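Long-range contacts in malonyl coenzyme A-acyl carrier protein transacylase (PDB 2H1Y), which probably catalyses transfer of the malonyl group from malonyl-CoA to the holo acyl carrier protein: residues A[20-25]-A[71-76]; A[75-80]-A[117-122]; A[146-151]-A[197-202]. All coordinates share one frame; numbering follows the deposited sequence.

Contact 1: A[20-25]-A[71-76]; sequences PGQGSQ and YTQPAI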
# COMPACT_ATOMS: atom_id res chain seq x y z
N PRO A 20 -0.18 2.06 3.81
CA PRO A 20 -0.98 0.89 3.52
C PRO A 20 -1.45 0.89 2.08
O PRO A 20 -1.42 1.94 1.43
CB PRO A 20 -2.16 1.03 4.48
CG PRO A 20 -2.28 2.46 4.80
CD PRO A 20 -0.95 3.10 4.50
N GLY A 21 -1.85 -0.28 1.60
CA GLY A 21 -2.36 -0.50 0.27
C GLY A 21 -3.75 -1.09 0.31
O GLY A 21 -4.52 -0.86 1.25
N GLN A 22 -4.10 -1.84 -0.71
CA GLN A 22 -5.46 -2.28 -0.92
C GLN A 22 -5.95 -3.23 0.19
O GLN A 22 -5.19 -4.08 0.66
CB GLN A 22 -5.60 -2.90 -2.31
CG GLN A 22 -6.94 -2.61 -2.98
CD GLN A 22 -6.82 -2.51 -4.50
OE1 GLN A 22 -5.88 -1.90 -5.04
NE2 GLN A 22 -7.78 -3.13 -5.19
N GLY A 23 -7.23 -3.07 0.58
CA GLY A 23 -7.79 -3.69 1.78
C GLY A 23 -7.93 -2.78 3.02
O GLY A 23 -8.52 -3.19 4.03
N SER A 24 -7.40 -1.55 2.94
CA SER A 24 -7.47 -0.60 4.05
C SER A 24 -8.46 0.54 3.81
O SER A 24 -8.80 1.30 4.72
CB SER A 24 -6.07 -0.06 4.36
OG SER A 24 -5.51 0.61 3.25
N GLN A 25 -8.94 0.66 2.57
CA GLN A 25 -10.01 1.60 2.29
C GLN A 25 -11.26 1.23 3.09
O GLN A 25 -11.49 0.06 3.40
CB GLN A 25 -10.34 1.66 0.78
CG GLN A 25 -11.19 0.51 0.26
CD GLN A 25 -10.41 -0.76 0.08
OE1 GLN A 25 -9.24 -0.85 0.47
NE2 GLN A 25 -11.04 -1.76 -0.50
N TYR A 71 -10.34 3.76 -8.14
CA TYR A 71 -10.69 4.77 -7.15
C TYR A 71 -10.23 4.45 -5.73
O TYR A 71 -10.00 5.37 -4.92
CB TYR A 71 -12.18 5.16 -7.24
CG TYR A 71 -12.47 5.75 -8.60
CD1 TYR A 71 -12.22 7.10 -8.87
CD2 TYR A 71 -12.93 4.94 -9.64
CE1 TYR A 71 -12.46 7.63 -10.13
CE2 TYR A 71 -13.17 5.47 -10.91
CZ TYR A 71 -12.93 6.81 -11.14
OH TYR A 71 -13.18 7.33 -12.40
N THR A 72 -10.04 3.17 -5.46
CA THR A 72 -9.44 2.73 -4.21
C THR A 72 -8.01 3.25 -4.04
O THR A 72 -7.67 3.90 -3.04
CB THR A 72 -9.43 1.25 -4.13
OG1 THR A 72 -10.76 0.80 -4.34
CG2 THR A 72 -8.99 0.81 -2.77
N GLN A 73 -7.18 2.95 -5.05
CA GLN A 73 -5.77 3.32 -5.00
C GLN A 73 -5.56 4.83 -4.70
O GLN A 73 -4.84 5.17 -3.76
CB GLN A 73 -5.03 2.79 -6.24
CG GLN A 73 -5.09 1.24 -6.33
CD GLN A 73 -4.03 0.61 -7.26
OE1 GLN A 73 -3.07 1.25 -7.68
NE2 GLN A 73 -4.21 -0.67 -7.56
N PRO A 74 -6.22 5.74 -5.45
CA PRO A 74 -6.08 7.15 -5.08
C PRO A 74 -6.79 7.59 -3.80
O PRO A 74 -6.41 8.61 -3.22
CB PRO A 74 -6.66 7.89 -6.28
CG PRO A 74 -7.61 6.95 -6.88
CD PRO A 74 -7.05 5.58 -6.65
N ALA A 75 -7.79 6.84 -3.33
CA ALA A 75 -8.44 7.20 -2.06
C ALA A 75 -7.49 6.92 -0.90
O ALA A 75 -7.32 7.76 0.01
CB ALA A 75 -9.72 6.42 -1.89
N ILE A 76 -6.86 5.74 -0.93
CA ILE A 76 -5.88 5.38 0.08
C ILE A 76 -4.75 6.41 0.02
O ILE A 76 -4.38 6.99 1.05
CB ILE A 76 -5.38 3.93 -0.10
CG1 ILE A 76 -6.55 2.96 0.05
CG2 ILE A 76 -4.29 3.60 0.91
CD1 ILE A 76 -6.26 1.54 -0.36

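Contact 2: A[75-80]-A[117-122]; sequences AIYLVS and LDFEKA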
# COMPACT_ATOMS: atom_id res chain seq x y z
N ALA A 75 -7.79 6.84 -3.33
CA ALA A 75 -8.44 7.20 -2.06
C ALA A 75 -7.49 6.92 -0.90
O ALA A 75 -7.32 7.76 0.01
CB ALA A 75 -9.72 6.42 -1.89
N ILE A 76 -6.86 5.74 -0.93
CA ILE A 76 -5.88 5.38 0.08
C ILE A 76 -4.75 6.41 0.02
O ILE A 76 -4.38 6.99 1.05
CB ILE A 76 -5.38 3.93 -0.10
CG1 ILE A 76 -6.55 2.96 0.05
CG2 ILE A 76 -4.29 3.60 0.91
CD1 ILE A 76 -6.26 1.54 -0.36
N TYR A 77 -4.24 6.70 -1.17
CA TYR A 77 -3.20 7.74 -1.25
C TYR A 77 -3.67 9.03 -0.57
O TYR A 77 -2.90 9.67 0.16
CB TYR A 77 -2.74 8.02 -2.68
CG TYR A 77 -1.87 9.28 -2.81
CD1 TYR A 77 -0.55 9.30 -2.32
CD2 TYR A 77 -2.37 10.45 -3.39
CE1 TYR A 77 0.24 10.45 -2.43
CE2 TYR A 77 -1.60 11.59 -3.50
CZ TYR A 77 -0.31 11.60 -3.02
OH TYR A 77 0.43 12.76 -3.17
N LEU A 78 -4.92 9.40 -0.81
CA LEU A 78 -5.45 10.66 -0.32
C LEU A 78 -5.34 10.78 1.20
O LEU A 78 -4.79 11.74 1.72
CB LEU A 78 -6.90 10.79 -0.73
CG LEU A 78 -7.46 12.14 -1.12
CD1 LEU A 78 -8.97 12.00 -1.08
CD2 LEU A 78 -6.94 13.31 -0.23
N VAL A 79 -5.88 9.80 1.91
CA VAL A 79 -5.82 9.83 3.36
C VAL A 79 -4.35 9.74 3.86
O VAL A 79 -3.94 10.51 4.76
CB VAL A 79 -6.76 8.77 3.96
CG1 VAL A 79 -6.69 8.77 5.50
CG2 VAL A 79 -8.21 8.99 3.44
N SER A 80 -3.54 8.86 3.28
CA SER A 80 -2.11 8.83 3.62
C SER A 80 -1.46 10.22 3.49
O SER A 80 -0.76 10.66 4.41
CB SER A 80 -1.36 7.84 2.76
OG SER A 80 -1.70 6.51 3.11
N LEU A 117 6.86 13.31 -6.04
CA LEU A 117 5.56 13.23 -6.69
C LEU A 117 4.58 14.19 -6.04
O LEU A 117 4.22 14.02 -4.88
CB LEU A 117 5.08 11.79 -6.59
CG LEU A 117 4.49 11.06 -7.78
CD1 LEU A 117 5.16 11.43 -9.08
CD2 LEU A 117 4.59 9.56 -7.51
N ASP A 118 4.19 15.23 -6.79
CA ASP A 118 3.23 16.23 -6.32
C ASP A 118 1.87 15.61 -6.07
O ASP A 118 1.51 14.58 -6.68
CB ASP A 118 3.06 17.38 -7.33
CG ASP A 118 4.36 18.11 -7.61
OD1 ASP A 118 5.21 18.20 -6.69
OD2 ASP A 118 4.53 18.59 -8.76
N PHE A 119 1.11 16.27 -5.21
CA PHE A 119 -0.24 15.83 -4.89
C PHE A 119 -1.07 15.40 -6.10
O PHE A 119 -1.42 14.22 -6.22
CB PHE A 119 -0.98 16.87 -4.04
CG PHE A 119 -2.30 16.40 -3.54
CD1 PHE A 119 -2.41 15.17 -2.89
CD2 PHE A 119 -3.44 17.16 -3.74
CE1 PHE A 119 -3.63 14.71 -2.46
CE2 PHE A 119 -4.67 16.72 -3.30
CZ PHE A 119 -4.77 15.49 -2.64
N GLU A 120 -1.39 16.32 -7.01
CA GLU A 120 -2.33 15.96 -8.09
C GLU A 120 -1.73 14.98 -9.08
O GLU A 120 -2.45 14.16 -9.63
CB GLU A 120 -3.06 17.14 -8.77
CG GLU A 120 -2.40 18.49 -8.70
CD GLU A 120 -2.55 19.15 -7.34
OE1 GLU A 120 -1.50 19.32 -6.67
OE2 GLU A 120 -3.69 19.49 -6.95
N LYS A 121 -0.42 15.03 -9.27
CA LYS A 121 0.26 14.04 -10.10
C LYS A 121 0.19 12.63 -9.51
O LYS A 121 0.07 11.64 -10.26
CB LYS A 121 1.71 14.44 -10.36
CG LYS A 121 1.87 15.42 -11.51
CD LYS A 121 3.30 15.37 -12.07
CE LYS A 121 3.55 16.48 -13.08
NZ LYS A 121 3.80 17.74 -12.35
N ALA A 122 0.26 12.51 -8.19
CA ALA A 122 0.21 11.19 -7.56
C ALA A 122 -1.18 10.58 -7.62
O ALA A 122 -1.33 9.38 -7.89
CB ALA A 122 0.71 11.26 -6.14

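Contact 3: A[146-151]-A[197-202]; sequences VVLGVS and AKRVVF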
# COMPACT_ATOMS: atom_id res chain seq x y z
N VAL A 146 -6.31 -14.93 -0.03
CA VAL A 146 -5.53 -14.99 1.22
C VAL A 146 -5.48 -16.43 1.75
O VAL A 146 -6.50 -17.07 1.94
CB VAL A 146 -6.09 -14.04 2.33
CG1 VAL A 146 -5.15 -13.98 3.50
CG2 VAL A 146 -6.25 -12.64 1.83
N VAL A 147 -4.27 -16.94 1.98
CA VAL A 147 -4.08 -18.21 2.67
C VAL A 147 -3.47 -17.96 4.04
O VAL A 147 -2.64 -17.09 4.20
CB VAL A 147 -3.18 -19.19 1.86
CG1 VAL A 147 -3.26 -20.60 2.44
CG2 VAL A 147 -3.56 -19.23 0.39
N LEU A 148 -3.87 -18.73 5.05
CA LEU A 148 -3.38 -18.53 6.40
C LEU A 148 -2.82 -19.82 6.99
O LEU A 148 -3.50 -20.83 7.04
CB LEU A 148 -4.50 -18.03 7.30
CG LEU A 148 -4.17 -16.84 8.19
CD1 LEU A 148 -4.87 -15.57 7.62
CD2 LEU A 148 -4.65 -17.13 9.62
N GLY A 149 -1.56 -19.77 7.41
CA GLY A 149 -0.97 -20.90 8.11
C GLY A 149 -0.15 -21.90 7.32
O GLY A 149 0.36 -22.86 7.89
N VAL A 150 -0.03 -21.70 6.01
CA VAL A 150 0.91 -22.51 5.22
C VAL A 150 2.21 -21.74 5.00
O VAL A 150 2.20 -20.52 4.76
CB VAL A 150 0.33 -22.93 3.86
CG1 VAL A 150 1.30 -23.89 3.15
CG2 VAL A 150 -1.02 -23.57 4.04
N SER A 151 3.32 -22.47 5.08
CA SER A 151 4.66 -21.89 4.97
C SER A 151 4.89 -21.11 3.68
O SER A 151 4.43 -21.49 2.60
CB SER A 151 5.68 -23.02 5.07
OG SER A 151 6.98 -22.48 5.11
N ALA A 197 -3.68 -25.16 5.86
CA ALA A 197 -4.35 -23.87 5.77
C ALA A 197 -5.50 -23.83 6.77
O ALA A 197 -6.44 -24.62 6.68
CB ALA A 197 -4.85 -23.60 4.37
N LYS A 198 -5.42 -22.90 7.71
CA LYS A 198 -6.48 -22.66 8.70
C LYS A 198 -7.60 -21.76 8.17
O LYS A 198 -8.67 -21.71 8.76
CB LYS A 198 -5.90 -22.09 10.00
CG LYS A 198 -4.52 -22.67 10.37
CD LYS A 198 -4.28 -22.78 11.88
CE LYS A 198 -3.03 -21.98 12.32
NZ LYS A 198 -1.80 -22.23 11.49
N ARG A 199 -7.36 -21.07 7.05
CA ARG A 199 -8.35 -20.13 6.48
C ARG A 199 -8.00 -19.78 5.05
O ARG A 199 -6.82 -19.50 4.75
CB ARG A 199 -8.41 -18.85 7.33
CG ARG A 199 -9.60 -17.93 7.05
CD ARG A 199 -9.93 -17.02 8.27
NE ARG A 199 -9.07 -15.83 8.36
CZ ARG A 199 -9.16 -14.89 9.31
NH1 ARG A 199 -10.07 -15.00 10.28
NH2 ARG A 199 -8.34 -13.85 9.31
N VAL A 200 -8.99 -19.77 4.16
CA VAL A 200 -8.76 -19.35 2.77
C VAL A 200 -9.84 -18.38 2.26
O VAL A 200 -10.92 -18.79 1.84
CB VAL A 200 -8.57 -20.56 1.81
CG1 VAL A 200 -8.24 -20.08 0.43
CG2 VAL A 200 -7.46 -21.47 2.26
N VAL A 201 -9.52 -17.09 2.28
CA VAL A 201 -10.44 -16.02 1.88
C VAL A 201 -10.06 -15.46 0.51
O VAL A 201 -8.89 -15.12 0.28
CB VAL A 201 -10.40 -14.84 2.90
CG1 VAL A 201 -11.28 -13.66 2.44
CG2 VAL A 201 -10.78 -15.30 4.30
N PHE A 202 -11.03 -15.36 -0.38
CA PHE A 202 -10.85 -14.63 -1.64
C PHE A 202 -11.02 -13.13 -1.44
O PHE A 202 -12.02 -12.68 -0.89
CB PHE A 202 -11.86 -15.10 -2.68
CG PHE A 202 -11.47 -16.36 -3.35
CD1 PHE A 202 -10.73 -16.33 -4.53
CD2 PHE A 202 -11.82 -17.60 -2.81
CE1 PHE A 202 -10.36 -17.49 -5.16
CE2 PHE A 202 -11.44 -18.78 -3.42
CZ PHE A 202 -10.71 -18.73 -4.61

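Contact 1: A[20-25]-A[71-76]
Gln-22 and Gln-25 of the loop lie beside the kinked start of helix 69-90, their CA atoms nearest those of Gln-73 and Ile-76, as the loop folds through a type II turn from Gly-21 to Ser-24. Ile-76 packs against that turn: its CD1 reaches to 3.4 Å from Gly-21 O, while CG2 points at Pro-20 O, also at 3.4 Å. A branched aliphatic chain suits this place, both arms being met. Ser-24 OG bonds to the same Gly-21 O at 2.7 Å, bracing the turn, and Gly-23, at the third position, readily takes the positive phi a type II turn needs (101°). Gln-25 folds back, CG lying between the backbone N and the carbonyl carbon (chi1 79°) and the chain bending again at chi2, which lays its amide against Thr-72, CD 3.6 Å from CG2; OE1 accepts Gly-23 N. The sequence PGQGSQ is a FabD acyltransferase signature; in relatives this loop borders the active site. From the helix, Gln-73 NE2 donates to Gln-22 OE1 over 3.3 Å, a bent bond between amides whose planes are 59° apart. The Gln-73 amide oxygen accepts from Arg-129 NH1, consistent with relatives in which this arginine receives the malonyl carboxylate and the glutamine steadies it. Thr-72 OG1 bonds to Leu-66 O, its stronger partner, and to Glu-68 O, one proton shared, while CG2 faces the loop.

Contact 2: A[75-80]-A[117-122]
Tyr-77 makes the largest share of this contact, its ring reaching from helix 69-90 to the first turn of helix 119-137. With CG anti to the backbone N (chi1 169°), the phenol extends across the gap between the helices. Apolar contacts come first. The methyl of Ala-122 sits over one face of the ring, CB lying 3.3 Å from Tyr-77 CZ, a tight fit that suits a methyl. Phe-119 CD1 meets Tyr-77 CE2 at 3.7 Å, the two side chains running obliquely past one another. From the next position on the helix, Leu-78 CD2 comes in at the edge of the Phe-119 ring, 3.9 Å from CZ, so Phe-119 touches both Tyr-77 and Leu-78, consecutive residues of helix 69-90. The polar element is the Tyr-77 hydroxyl, which is hydrogen-bonded to Ser-112 OG, giving a buried OH a partner; Ser-112 OG also bonds to Leu-117 O, just before the helix begins. Around this core, Phe-119 meets the ring of Tyr-81 and packs on Leu-43 of helix 38-51, while Leu-78 touches Phe-44 of that helix and Leu-59 of helix 55-60. Helix 105-116 also packs here, touching Tyr-77 through Ser-109 and Ala-122 through Ser-112.

Contact 3: A[146-151]-A[197-202]
Val-146 and Val-201 form a hydrogen-bonded antiparallel pair, with Val-146 N donating to Val-201 O at 2.6 Å and Val-201 N returning a bond to Val-146 O at 3.0 Å. The axes of strand segments 146-148 and 199-202 run at 170°, nearly antiparallel. Val-146 O also receives a CA-H...O contact from Val-200, CA to O 3.3 Å. Further along, Leu-148 N bonds only weakly to Arg-199 O, but Leu-148 O is well gripped by Lys-198 N at 2.9 Å, with Ala-197 CA close by. Gly-149 follows with a positive phi of 96°, easily reached by glycine, and its CA lies 3.7 Å from Lys-198 NZ, whose chain bends back over the end of the strand.

Side chains alternate between the faces, and beta-branched valines favour the extended backbone. Val-147 CG1, anti to the backbone N (chi1 -167°), meets Ala-197 CB at 3.9 Å on the face shared with Val-200. Val-150 CG2 reaches that methyl at 3.8 Å, a small group touched by both valines. Helix 189-195 covers this face through Leu-192, on Val-147 and Ala-197, and Met-195, on Val-150. On the other face, Leu-148 CB lies 4.0 Å from Arg-199 CB, and Val-146 and Leu-148 touch Gln-175. Val-147 bonds through its backbone to Val-176 of strand 175-179, so strand 142-148 is an inner strand of a four-stranded antiparallel sheet, order 2-3-1-4, that of the ferredoxin-like subdomain of these acyltransferases. Backbone bonds fix the outermost strand 199-202, apolar contacts seal its helix-covered face, and the long polar chains of Lys-198 and Arg-199 suit the exposed margin.

How the contacts relate
From the N terminus, contact 1 closes first, bringing the loop after strand 15-19 back onto the start of helix 69-90. Contact 2 opens on that helix and closes at helix 119-137; the two overlap at Ala-75 and Ile-76, so their loops run end to end and neither nests in the other. They also touch where Pro-20 CD packs on Ser-80 OG at 3.8 Å. Together they tie the loop leaving strand 15-19, an inner strand of the mixed sheet, to helices 69-90 and 119-137. Contact 3 then opens on strand 142-148 and closes at strand 199-202, joining them in the small antiparallel sheet; the centres of contacts 2 and 3 lie about 32 Å apart, on opposite sides of the chain's centre.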